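Local coordinates for glycosyl transferase family 8 (Streptococcus pneumoniae, PDB 5GVV), which transfers galactose from UDP-galactose to the terminal glucose of the already glycosylated serine-rich repeat protein PsrP, the third step of its O-glycosylation, at residues Ala7-Ala11 against Lys101-Ser107; Thr87-Tyr91 against Asp177-Leu181; Leu336-Ile341 against Phe361-Lys367. All coordinates share one frame; numbering follows the deposited sequence.

Contact 1 (Ala7-Ala11 against Lys101-Ser107); sequences AVVFA and KVLYLDS. With MN (manganese (II) ion), chain C; UDP (uridine-5'-diphosphate), chain D.
Ala7-Ala11 and Lys101-Leu105 run as neighbouring parallel strands, their axes 4.6 Å apart at closest and twisted by 33°, joined by a ladder in which Leu103 N bonds to Ala7 O, Val9 N to Leu103 O and Leu105 N to Val9 O. Val9 and Tyr104 share one face of the sheet: Val9 CG1, held between the backbone N and the carbonyl carbon (chi1 55°), reaches Tyr104 CB at 3.8 Å and Val102 CG2 at the same distance. On the other face Leu105 CD1 fits between Val8 CG1 and Phe10 CZ, the Phe10 and Leu105 side chains lying alongside each other, while helix 17-30 packs on Val8 and Phe10.

These are central strands of the GT-A nucleotide-binding domain of a family 8 glycosyltransferase, and the turn after Leu105 opens the metal-binding DxD motif, Asp106 and Asp108. The two carboxylate oxygens of Asp106 divide their work: OD2 binds manganese at 2.1 Å, and OD1 accepts a 2.7 Å bond from Tyr104 OH, which helps fix the rotation of the group. Asp108, His227 and oxygens from both UDP phosphates also bind the ion. The ribose is held by the end of strand 7-11 and by the loop that follows strand 101-105. UDP O2' donates a very short bond to Ala11 O and receives one from Ser107 OG, while Ser107 N reaches UDP O3' at 3.0 Å. A water accepts from Ala11 N and donates to Leu105 O and UDP O2', bridging the strands where their direct ladder has ended.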
loop_
_atom_site.group_PDB
_atom_site.type_symbol
_atom_site.label_atom_id
_atom_site.label_comp_id
_atom_site.label_asym_id
_atom_site.label_seq_id
_atom_site.Cartn_x
_atom_site.Cartn_y
_atom_site.Cartn_z
ATOM N N ALA A 7 -6.713 24.234 -6.166
ATOM C CA ALA A 7 -7.203 22.983 -6.755
ATOM C C ALA A 7 -6.103 22.130 -7.399
ATOM O O ALA A 7 -5.326 22.613 -8.235
ATOM C CB ALA A 7 -8.301 23.271 -7.763
ATOM N N VAL A 8 -6.058 20.854 -7.014
ATOM C CA VAL A 8 -5.047 19.912 -7.493
ATOM C C VAL A 8 -5.724 18.589 -7.841
ATOM O O VAL A 8 -6.613 18.139 -7.113
ATOM C CB VAL A 8 -3.975 19.658 -6.415
ATOM C CG1 VAL A 8 -2.946 18.632 -6.898
ATOM C CG2 VAL A 8 -3.283 20.955 -6.028
ATOM N N VAL A 9 -5.324 17.965 -8.947
ATOM C CA VAL A 9 -5.951 16.700 -9.335
ATOM C C VAL A 9 -4.931 15.583 -9.580
ATOM O O VAL A 9 -3.926 15.784 -10.271
ATOM C CB VAL A 9 -6.923 16.875 -10.543
ATOM C CG1 VAL A 9 -6.226 17.531 -11.721
ATOM C CG2 VAL A 9 -7.521 15.543 -10.948
ATOM N N PHE A 10 -5.170 14.426 -8.962
ATOM C CA PHE A 10 -4.396 13.217 -9.239
ATOM C C PHE A 10 -5.310 12.209 -9.925
ATOM O O PHE A 10 -6.538 12.365 -9.911
ATOM C CB PHE A 10 -3.866 12.575 -7.949
ATOM C CG PHE A 10 -2.846 13.402 -7.211
ATOM C CD1 PHE A 10 -3.247 14.382 -6.312
ATOM C CD2 PHE A 10 -1.485 13.167 -7.380
ATOM C CE1 PHE A 10 -2.308 15.138 -5.617
ATOM C CE2 PHE A 10 -0.538 13.914 -6.685
ATOM C CZ PHE A 10 -0.954 14.900 -5.803
ATOM N N ALA A 11 -4.719 11.171 -10.506
ATOM C CA ALA A 11 -5.484 10.106 -11.156
ATOM C C ALA A 11 -4.766 8.778 -10.963
ATOM O O ALA A 11 -3.592 8.650 -11.317
ATOM C CB ALA A 11 -5.647 10.400 -12.634
ATOM N N LYS A 101 -9.026 27.027 -12.914
ATOM C CA LYS A 101 -7.640 26.563 -13.041
ATOM C C LYS A 101 -7.334 25.446 -12.044
ATOM O O LYS A 101 -7.801 25.476 -10.899
ATOM C CB LYS A 101 -6.646 27.720 -12.874
ATOM C CG LYS A 101 -5.181 27.299 -12.952
ATOM C CD LYS A 101 -4.238 28.485 -13.127
ATOM C CE LYS A 101 -4.334 29.476 -11.979
ATOM N NZ LYS A 101 -3.207 30.461 -12.005
ATOM N N VAL A 102 -6.564 24.456 -12.489
ATOM C CA VAL A 102 -6.222 23.316 -11.646
ATOM C C VAL A 102 -4.850 22.740 -12.023
ATOM O O VAL A 102 -4.439 22.793 -13.188
ATOM C CB VAL A 102 -7.332 22.230 -11.708
ATOM C CG1 VAL A 102 -7.514 21.721 -13.125
ATOM C CG2 VAL A 102 -7.038 21.080 -10.746
ATOM N N LEU A 103 -4.129 22.222 -11.035
ATOM C CA LEU A 103 -2.840 21.580 -11.283
ATOM C C LEU A 103 -2.981 20.062 -11.286
ATOM O O LEU A 103 -3.263 19.462 -10.243
ATOM C CB LEU A 103 -1.829 21.986 -10.210
ATOM C CG LEU A 103 -0.466 21.292 -10.286
ATOM C CD1 LEU A 103 0.259 21.683 -11.576
ATOM C CD2 LEU A 103 0.377 21.625 -9.067
ATOM N N TYR A 104 -2.797 19.436 -12.449
ATOM C CA TYR A 104 -2.739 17.976 -12.503
ATOM C C TYR A 104 -1.346 17.463 -12.134
ATOM O O TYR A 104 -0.334 18.036 -12.544
ATOM C CB TYR A 104 -3.137 17.427 -13.882
ATOM C CG TYR A 104 -2.754 15.971 -14.021
ATOM C CD1 TYR A 104 -3.550 14.971 -13.476
ATOM C CD2 TYR A 104 -1.567 15.598 -14.647
ATOM C CE1 TYR A 104 -3.187 13.635 -13.568
ATOM C CE2 TYR A 104 -1.196 14.268 -14.742
ATOM C CZ TYR A 104 -2.010 13.292 -14.202
ATOM O OH TYR A 104 -1.638 11.966 -14.300
ATOM N N LEU A 105 -1.294 16.376 -11.372
ATOM C CA LEU A 105 -0.010 15.753 -11.055
ATOM C C LEU A 105 -0.051 14.244 -11.254
ATOM O O LEU A 105 -1.011 13.582 -10.846
ATOM C CB LEU A 105 0.403 16.054 -9.612
ATOM C CG LEU A 105 0.606 17.506 -9.185
ATOM C CD1 LEU A 105 0.804 17.606 -7.680
ATOM C CD2 LEU A 105 1.781 18.132 -9.908
ATOM N N ASP A 106 0.994 13.700 -11.874
ATOM C CA ASP A 106 1.216 12.257 -11.866
ATOM C C ASP A 106 1.406 11.825 -10.408
ATOM O O ASP A 106 1.581 12.668 -9.525
ATOM C CB ASP A 106 2.474 11.917 -12.663
ATOM C CG ASP A 106 2.179 11.480 -14.094
ATOM O OD1 ASP A 106 1.044 11.686 -14.575
ATOM O OD2 ASP A 106 3.106 10.942 -14.745
ATOM N N SER A 107 1.389 10.521 -10.144
ATOM C CA SER A 107 1.555 10.051 -8.773
ATOM C C SER A 107 2.882 9.331 -8.561
ATOM O O SER A 107 3.154 8.839 -7.459
ATOM C CB SER A 107 0.399 9.142 -8.384
ATOM O OG SER A 107 0.290 8.094 -9.324
HETATM MN MN MN C . 4.766 9.883 -14.120
HETATM N N1 UDP D . -1.028 4.919 -13.099
HETATM C C2 UDP D . -1.817 4.198 -12.224
HETATM N N3 UDP D . -1.582 2.853 -12.007
HETATM C C4 UDP D . -0.551 2.219 -12.673
HETATM C C5 UDP D . 0.246 2.951 -13.553
HETATM C C6 UDP D . -0.078 4.275 -13.845
HETATM O O2 UDP D . -2.734 4.762 -11.634
HETATM O O4 UDP D . -0.339 1.018 -12.476
HETATM C "C1'" UDP D . -1.310 6.358 -13.302
HETATM C "C2'" UDP D . -0.492 7.177 -12.315
HETATM O "O2'" UDP D . -1.206 8.328 -11.923
HETATM C "C3'" UDP D . 0.712 7.602 -13.124
HETATM C "C4'" UDP D . 0.124 7.735 -14.523
HETATM O "O4'" UDP D . -0.908 6.766 -14.600
HETATM O "O3'" UDP D . 1.244 8.817 -12.640
HETATM C "C5'" UDP D . 1.161 7.517 -15.621
HETATM O "O5'" UDP D . 2.066 6.521 -15.196
HETATM P PA UDP D . 3.628 6.880 -15.112
HETATM O O1A UDP D . 3.750 7.999 -14.155
HETATM O O2A UDP D . 4.415 5.698 -14.690
HETATM O O3A UDP D . 4.046 7.335 -16.606
HETATM P PB UDP D . 5.344 8.245 -16.922
HETATM O O1B UDP D . 5.276 8.766 -18.308
HETATM O O2B UDP D . 6.548 7.392 -16.801
HETATM O O3B UDP D . 5.420 9.371 -15.960
HETATM O O HOH W 1 -6.817 26.649 -8.370
HETATM O O HOH W 2 -1.904 11.184 -10.825
#

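Contact 2 (Thr87-Tyr91 against Asp177-Leu181); sequences TFARY and DQSIL. With UDP (uridine-5'-diphosphate), chain D.
Asp177, on the helix 176-185, pushes its carboxylate into the loop Thr87-Tyr91, where it meets Thr87 and Arg90. Its CG sits between the backbone N and the carbonyl carbon (chi1 59°), which carries the group off the helix toward the loop. Asp177 OD1 receives a weak hydrogen bond of 3.1 Å from Thr87 OG1. Asp177 OD2 lies instead over the centre of the Arg90 guanidinium, 3.0 Å above its plane; Arg90 NE is 3.2 Å from Asp177 OD2, a salt bridge of charge alone, since no N-H points at the oxygen. Guanidinium and carboxylate planes are turned 48° apart.

The arginine folds back on its own loop through a bend at chi3 (98°), so that weak bonds from NE to Thr87 O and from NH1 to Thr87 OG1 help hold its plane. This loop, between strands 61-66 and 101-105 of the GT-A domain, contributes Thr87 and Arg90 to the UDP pocket: Thr87 OG1 approaches UDP C5' at 3.4 Å, and the same carbon lies at the edge of the guanidinium. Arg90 NH1 also makes a long, weak ion pair with Asp106 of the manganese site.

Tyr91 approaches with its hydroxyl end: Tyr91 OH lies 3.4 Å from Asp177 CA and 3.6 Å from Ile180 CB; the hydroxyl is hydrogen-bonded to Thr166 of helix 158-167, tying the loop to a second helix. The Phe88 ring lies obliquely beside the start of helix 176-185, CD1 against Asp177 CB at 4.0 Å, and Thr87 CG2 stands over one of its faces, toward the rim. Farther along the helix, Leu181 CD1 rests against Arg90 CD, the aliphatic part of the arginine.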
loop_
_atom_site.group_PDB
_atom_site.type_symbol
_atom_site.label_atom_id
_atom_site.label_comp_id
_atom_site.label_asym_id
_atom_site.label_seq_id
_atom_site.Cartn_x
_atom_site.Cartn_y
_atom_site.Cartn_z
ATOM N N THR A 87 -3.337 5.235 -17.999
ATOM C CA THR A 87 -2.809 6.581 -17.832
ATOM C C THR A 87 -3.628 7.632 -18.571
ATOM O O THR A 87 -3.151 8.742 -18.812
ATOM C CB THR A 87 -1.354 6.627 -18.340
ATOM O OG1 THR A 87 -0.863 7.972 -18.316
ATOM C CG2 THR A 87 -1.278 6.088 -19.761
ATOM N N PHE A 88 -4.865 7.286 -18.908
ATOM C CA PHE A 88 -5.681 8.117 -19.789
ATOM C C PHE A 88 -6.752 8.926 -19.055
ATOM O O PHE A 88 -7.478 9.709 -19.671
ATOM C CB PHE A 88 -6.354 7.238 -20.846
ATOM C CG PHE A 88 -5.389 6.498 -21.730
ATOM C CD1 PHE A 88 -4.914 7.084 -22.895
ATOM C CD2 PHE A 88 -4.967 5.214 -21.408
ATOM C CE1 PHE A 88 -4.027 6.412 -23.721
ATOM C CE2 PHE A 88 -4.080 4.531 -22.229
ATOM C CZ PHE A 88 -3.608 5.133 -23.388
ATOM N N ALA A 89 -6.847 8.738 -17.743
ATOM C CA ALA A 89 -7.950 9.301 -16.970
ATOM C C ALA A 89 -7.917 10.826 -16.883
ATOM O O ALA A 89 -8.936 11.458 -16.603
ATOM C CB ALA A 89 -7.987 8.682 -15.580
ATOM N N ARG A 90 -6.752 11.417 -17.131
ATOM C CA ARG A 90 -6.603 12.868 -17.035
ATOM C C ARG A 90 -7.427 13.605 -18.096
ATOM O O ARG A 90 -7.651 14.813 -17.992
ATOM C CB ARG A 90 -5.118 13.270 -17.090
ATOM C CG ARG A 90 -4.375 12.829 -18.346
ATOM C CD ARG A 90 -2.860 13.002 -18.205
ATOM N NE ARG A 90 -2.197 11.752 -17.834
ATOM C CZ ARG A 90 -0.905 11.649 -17.531
ATOM N NH1 ARG A 90 -0.385 10.472 -17.208
ATOM N NH2 ARG A 90 -0.132 12.725 -17.544
ATOM N N TYR A 91 -7.885 12.867 -19.106
ATOM C CA TYR A 91 -8.764 13.421 -20.131
ATOM C C TYR A 91 -10.063 13.957 -19.514
ATOM O O TYR A 91 -10.602 14.973 -19.966
ATOM C CB TYR A 91 -9.113 12.359 -21.184
ATOM C CG TYR A 91 -7.961 11.873 -22.048
ATOM C CD1 TYR A 91 -6.714 12.482 -21.997
ATOM C CD2 TYR A 91 -8.132 10.807 -22.928
ATOM C CE1 TYR A 91 -5.665 12.038 -22.788
ATOM C CE2 TYR A 91 -7.088 10.355 -23.719
ATOM C CZ TYR A 91 -5.858 10.978 -23.647
ATOM O OH TYR A 91 -4.815 10.539 -24.435
ATOM N N ASP A 177 -0.835 8.754 -24.034
ATOM C CA ASP A 177 -1.590 9.962 -23.704
ATOM C C ASP A 177 -0.764 11.232 -23.873
ATOM O O ASP A 177 -1.286 12.279 -24.269
ATOM C CB ASP A 177 -2.091 9.879 -22.261
ATOM C CG ASP A 177 -0.956 9.719 -21.258
ATOM O OD1 ASP A 177 -0.259 8.683 -21.300
ATOM O OD2 ASP A 177 -0.766 10.628 -20.422
ATOM N N GLN A 178 0.525 11.131 -23.560
ATOM C CA GLN A 178 1.430 12.263 -23.660
ATOM C C GLN A 178 1.608 12.669 -25.118
ATOM O O GLN A 178 1.537 13.855 -25.451
ATOM C CB GLN A 178 2.779 11.921 -23.028
ATOM C CG GLN A 178 3.779 13.067 -23.041
ATOM C CD GLN A 178 4.966 12.809 -22.140
ATOM O OE1 GLN A 178 4.809 12.596 -20.938
ATOM N NE2 GLN A 178 6.163 12.826 -22.713
ATOM N N SER A 179 1.836 11.684 -25.984
ATOM C CA SER A 179 1.920 11.928 -27.424
ATOM C C SER A 179 0.638 12.566 -27.952
ATOM O O SER A 179 0.677 13.419 -28.842
ATOM C CB SER A 179 2.195 10.625 -28.180
ATOM O OG SER A 179 3.506 10.148 -27.948
ATOM N N ILE A 180 -0.497 12.148 -27.398
ATOM C CA ILE A 180 -1.794 12.684 -27.798
ATOM C C ILE A 180 -1.935 14.147 -27.378
ATOM O O ILE A 180 -2.395 14.988 -28.157
ATOM C CB ILE A 180 -2.955 11.872 -27.185
ATOM C CG1 ILE A 180 -2.866 10.396 -27.594
ATOM C CG2 ILE A 180 -4.292 12.470 -27.585
ATOM C CD1 ILE A 180 -2.778 10.174 -29.095
ATOM N N LEU A 181 -1.546 14.440 -26.139
ATOM C CA LEU A 181 -1.630 15.797 -25.598
ATOM C C LEU A 181 -0.765 16.791 -26.382
ATOM O O LEU A 181 -1.181 17.924 -26.639
ATOM C CB LEU A 181 -1.233 15.800 -24.119
ATOM C CG LEU A 181 -2.274 15.263 -23.138
ATOM C CD1 LEU A 181 -1.621 14.800 -21.851
ATOM C CD2 LEU A 181 -3.313 16.324 -22.846
HETATM N N1 UDP D . -1.028 4.919 -13.099
HETATM C C2 UDP D . -1.817 4.198 -12.224
HETATM N N3 UDP D . -1.582 2.853 -12.007
HETATM C C4 UDP D . -0.551 2.219 -12.673
HETATM C C5 UDP D . 0.246 2.951 -13.553
HETATM C C6 UDP D . -0.078 4.275 -13.845
HETATM O O2 UDP D . -2.734 4.762 -11.634
HETATM O O4 UDP D . -0.339 1.018 -12.476
HETATM C "C1'" UDP D . -1.310 6.358 -13.302
HETATM C "C2'" UDP D . -0.492 7.177 -12.315
HETATM O "O2'" UDP D . -1.206 8.328 -11.923
HETATM C "C3'" UDP D . 0.712 7.602 -13.124
HETATM C "C4'" UDP D . 0.124 7.735 -14.523
HETATM O "O4'" UDP D . -0.908 6.766 -14.600
HETATM O "O3'" UDP D . 1.244 8.817 -12.640
HETATM C "C5'" UDP D . 1.161 7.517 -15.621
HETATM O "O5'" UDP D . 2.066 6.521 -15.196
HETATM P PA UDP D . 3.628 6.880 -15.112
HETATM O O1A UDP D . 3.750 7.999 -14.155
HETATM O O2A UDP D . 4.415 5.698 -14.690
HETATM O O3A UDP D . 4.046 7.335 -16.606
HETATM P PB UDP D . 5.344 8.245 -16.922
HETATM O O1B UDP D . 5.276 8.766 -18.308
HETATM O O2B UDP D . 6.548 7.392 -16.801
HETATM O O3B UDP D . 5.420 9.371 -15.960
#

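Contact 3 (Leu336-Ile341 against Phe361-Lys367); sequences LEQIVI and FVLKYKK
Glu337 lies across Phe361 and bonds to Tyr365, joining helices 333-342 and 356-364, which lead to the neighbouring strands 345-348 and 369-372 of a six-stranded parallel sheet. The sheet, with order 3-2-1-4-5-6, has the strand order of a Rossmann-like fold and is separate from the sheet that carries the UDP site. The glutamate chain is extended, CG anti to the backbone N (chi1 175°). Its CB sits over one face of the Phe361 ring, offset toward the rim, in a CH-pi contact 3.9 Å from the ring centroid, and the carboxylate lies above the ring's margin, its plane 17° from that of the phenyl group. Leu336 CD1 closes on the ring from another direction, in its plane at the CD2 edge, 3.7 Å away. Val340 CG1 meets Phe361 CB, where the two side chains cross at about a right angle.

One turn on, Tyr365 presents its ring flat to Ile341. CG1 of the isoleucine stands 3.5 Å from the ring centroid and only 8° off the normal, with CD1 extending toward CZ; Lys364 CG covers the opposite face, sandwiching the ring between aliphatic groups. At the ring's edge Tyr365 OH donates a 2.6 Å bond to Glu337 OE2, arriving from above the carboxylate plane. Lys364 NZ stands 5.5 Å from the same Glu337 OE2, probably at most a weak favourable influence, since the charged atoms do not touch.

A Schellman motif with Lys366 at C-prime ends helix 356-364 and turns the chain so that Lys367 points back at helix 333-342. Its ammonium bonds to Ser343 O and, at 3.1 Å, Lys367 NZ meets Ile341 O from above the carbonyl plane.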
loop_
_atom_site.group_PDB
_atom_site.type_symbol
_atom_site.label_atom_id
_atom_site.label_comp_id
_atom_site.label_asym_id
_atom_site.label_seq_id
_atom_site.Cartn_x
_atom_site.Cartn_y
_atom_site.Cartn_z
ATOM N N LEU A 336 -27.512 -10.119 4.802
ATOM C CA LEU A 336 -28.548 -9.089 4.788
ATOM C C LEU A 336 -29.281 -9.056 6.131
ATOM O O LEU A 336 -29.574 -7.980 6.656
ATOM C CB LEU A 336 -29.529 -9.347 3.636
ATOM C CG LEU A 336 -30.675 -8.379 3.297
ATOM C CD1 LEU A 336 -32.004 -8.867 3.839
ATOM C CD2 LEU A 336 -30.396 -6.942 3.750
ATOM N N GLU A 337 -29.567 -10.228 6.697
ATOM C CA GLU A 337 -30.264 -10.287 7.982
ATOM C C GLU A 337 -29.503 -9.540 9.079
ATOM O O GLU A 337 -30.113 -8.830 9.886
ATOM C CB GLU A 337 -30.524 -11.739 8.411
ATOM C CG GLU A 337 -31.154 -11.855 9.802
ATOM C CD GLU A 337 -31.604 -13.264 10.153
ATOM O OE1 GLU A 337 -30.932 -14.239 9.751
ATOM O OE2 GLU A 337 -32.629 -13.389 10.854
ATOM N N GLN A 338 -28.178 -9.692 9.108
ATOM C CA GLN A 338 -27.372 -9.038 10.136
ATOM C C GLN A 338 -27.354 -7.522 9.954
ATOM O O GLN A 338 -27.312 -6.772 10.932
ATOM C CB GLN A 338 -25.942 -9.591 10.150
ATOM C CG GLN A 338 -25.849 -11.065 10.550
ATOM C CD GLN A 338 -26.577 -11.356 11.852
ATOM O OE1 GLN A 338 -26.341 -10.700 12.866
ATOM N NE2 GLN A 338 -27.480 -12.331 11.825
ATOM N N ILE A 339 -27.381 -7.076 8.701
ATOM C CA ILE A 339 -27.440 -5.644 8.403
ATOM C C ILE A 339 -28.788 -5.062 8.834
ATOM O O ILE A 339 -28.846 -3.958 9.381
ATOM C CB ILE A 339 -27.173 -5.359 6.905
ATOM C CG1 ILE A 339 -25.759 -5.812 6.532
ATOM C CG2 ILE A 339 -27.343 -3.869 6.585
ATOM C CD1 ILE A 339 -25.429 -5.718 5.046
ATOM N N VAL A 340 -29.866 -5.805 8.601
ATOM C CA VAL A 340 -31.197 -5.357 9.010
ATOM C C VAL A 340 -31.280 -5.177 10.529
ATOM O O VAL A 340 -31.743 -4.142 11.011
ATOM C CB VAL A 340 -32.303 -6.317 8.522
ATOM C CG1 VAL A 340 -33.662 -5.872 9.046
ATOM C CG2 VAL A 340 -32.327 -6.360 6.997
ATOM N N ILE A 341 -30.819 -6.177 11.277
ATOM C CA ILE A 341 -30.765 -6.094 12.738
ATOM C C ILE A 341 -30.023 -4.837 13.198
ATOM O O ILE A 341 -30.401 -4.199 14.181
ATOM C CB ILE A 341 -30.074 -7.341 13.337
ATOM C CG1 ILE A 341 -30.889 -8.604 13.044
ATOM C CG2 ILE A 341 -29.858 -7.190 14.838
ATOM C CD1 ILE A 341 -30.205 -9.882 13.507
ATOM N N PHE A 361 -37.641 -10.165 8.035
ATOM C CA PHE A 361 -36.614 -9.650 8.929
ATOM C C PHE A 361 -37.078 -8.327 9.530
ATOM O O PHE A 361 -36.905 -8.088 10.724
ATOM C CB PHE A 361 -35.285 -9.458 8.187
ATOM C CG PHE A 361 -34.712 -10.726 7.615
ATOM C CD1 PHE A 361 -35.045 -11.968 8.149
ATOM C CD2 PHE A 361 -33.838 -10.678 6.536
ATOM C CE1 PHE A 361 -34.513 -13.134 7.618
ATOM C CE2 PHE A 361 -33.305 -11.839 6.000
ATOM C CZ PHE A 361 -33.644 -13.066 6.538
ATOM N N VAL A 362 -37.675 -7.477 8.697
ATOM C CA VAL A 362 -38.182 -6.175 9.144
ATOM C C VAL A 362 -39.208 -6.316 10.276
ATOM O O VAL A 362 -39.103 -5.643 11.303
ATOM C CB VAL A 362 -38.791 -5.369 7.976
ATOM C CG1 VAL A 362 -39.650 -4.231 8.496
ATOM C CG2 VAL A 362 -37.690 -4.824 7.080
ATOM N N LEU A 363 -40.189 -7.195 10.082
ATOM C CA LEU A 363 -41.204 -7.467 11.101
ATOM C C LEU A 363 -40.611 -8.077 12.368
ATOM O O LEU A 363 -40.888 -7.632 13.486
ATOM C CB LEU A 363 -42.260 -8.417 10.539
ATOM C CG LEU A 363 -43.443 -7.779 9.821
ATOM C CD1 LEU A 363 -44.302 -8.836 9.133
ATOM C CD2 LEU A 363 -44.270 -6.973 10.809
ATOM N N LYS A 364 -39.800 -9.109 12.171
ATOM C CA LYS A 364 -39.198 -9.877 13.254
ATOM C C LYS A 364 -38.374 -9.006 14.201
ATOM O O LYS A 364 -38.423 -9.182 15.420
ATOM C CB LYS A 364 -38.338 -10.987 12.643
ATOM C CG LYS A 364 -37.619 -11.895 13.622
ATOM C CD LYS A 364 -37.123 -13.139 12.891
ATOM C CE LYS A 364 -35.930 -13.774 13.581
ATOM N NZ LYS A 364 -36.245 -14.274 14.945
ATOM N N TYR A 365 -37.640 -8.046 13.647
ATOM C CA TYR A 365 -36.784 -7.194 14.463
ATOM C C TYR A 365 -37.408 -5.814 14.732
ATOM O O TYR A 365 -36.732 -4.884 15.184
ATOM C CB TYR A 365 -35.385 -7.107 13.840
ATOM C CG TYR A 365 -34.743 -8.478 13.667
ATOM C CD1 TYR A 365 -34.337 -9.218 14.769
ATOM C CD2 TYR A 365 -34.554 -9.031 12.403
ATOM C CE1 TYR A 365 -33.761 -10.471 14.622
ATOM C CE2 TYR A 365 -33.976 -10.282 12.243
ATOM C CZ TYR A 365 -33.583 -10.997 13.358
ATOM O OH TYR A 365 -33.006 -12.240 13.206
ATOM N N LYS A 366 -38.710 -5.711 14.468
ATOM C CA LYS A 366 -39.496 -4.506 14.759
ATOM C C LYS A 366 -38.923 -3.228 14.161
ATOM O O LYS A 366 -38.816 -2.213 14.855
ATOM C CB LYS A 366 -39.675 -4.306 16.267
ATOM C CG LYS A 366 -40.868 -5.030 16.875
ATOM C CD LYS A 366 -40.466 -6.396 17.387
ATOM C CE LYS A 366 -39.277 -6.297 18.331
ATOM N NZ LYS A 366 -38.647 -7.621 18.607
ATOM N N LYS A 367 -38.571 -3.268 12.879
ATOM C CA LYS A 367 -38.001 -2.098 12.218
ATOM C C LYS A 367 -39.087 -1.330 11.472
ATOM O O LYS A 367 -39.926 -1.934 10.801
ATOM C CB LYS A 367 -36.897 -2.525 11.251
ATOM C CG LYS A 367 -35.789 -3.368 11.894
ATOM C CD LYS A 367 -34.965 -2.557 12.891
ATOM C CE LYS A 367 -33.873 -3.411 13.531
ATOM N NZ LYS A 367 -32.988 -2.595 14.415
#

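Contacts 1 and 2 belong to the same GT-A domain and both touch UDP; their centres are 13 Å apart and Arg90 links them, its guanidinium reaching both Asp106 and Tyr104 OH. Contact 1 is buried sheet interior, held by backbone bonds and aliphatic packing until it reaches the metal and ribose. Contact 2, also buried, joins a loop to a helix mainly through charge and weak side-chain bonds. Contact 3 lies in the other sheet's domain, its centre about 44 Å from that of contact 1; only partly buried, it combines aromatic faces with polar groups nearer the surface, away from any annotated site.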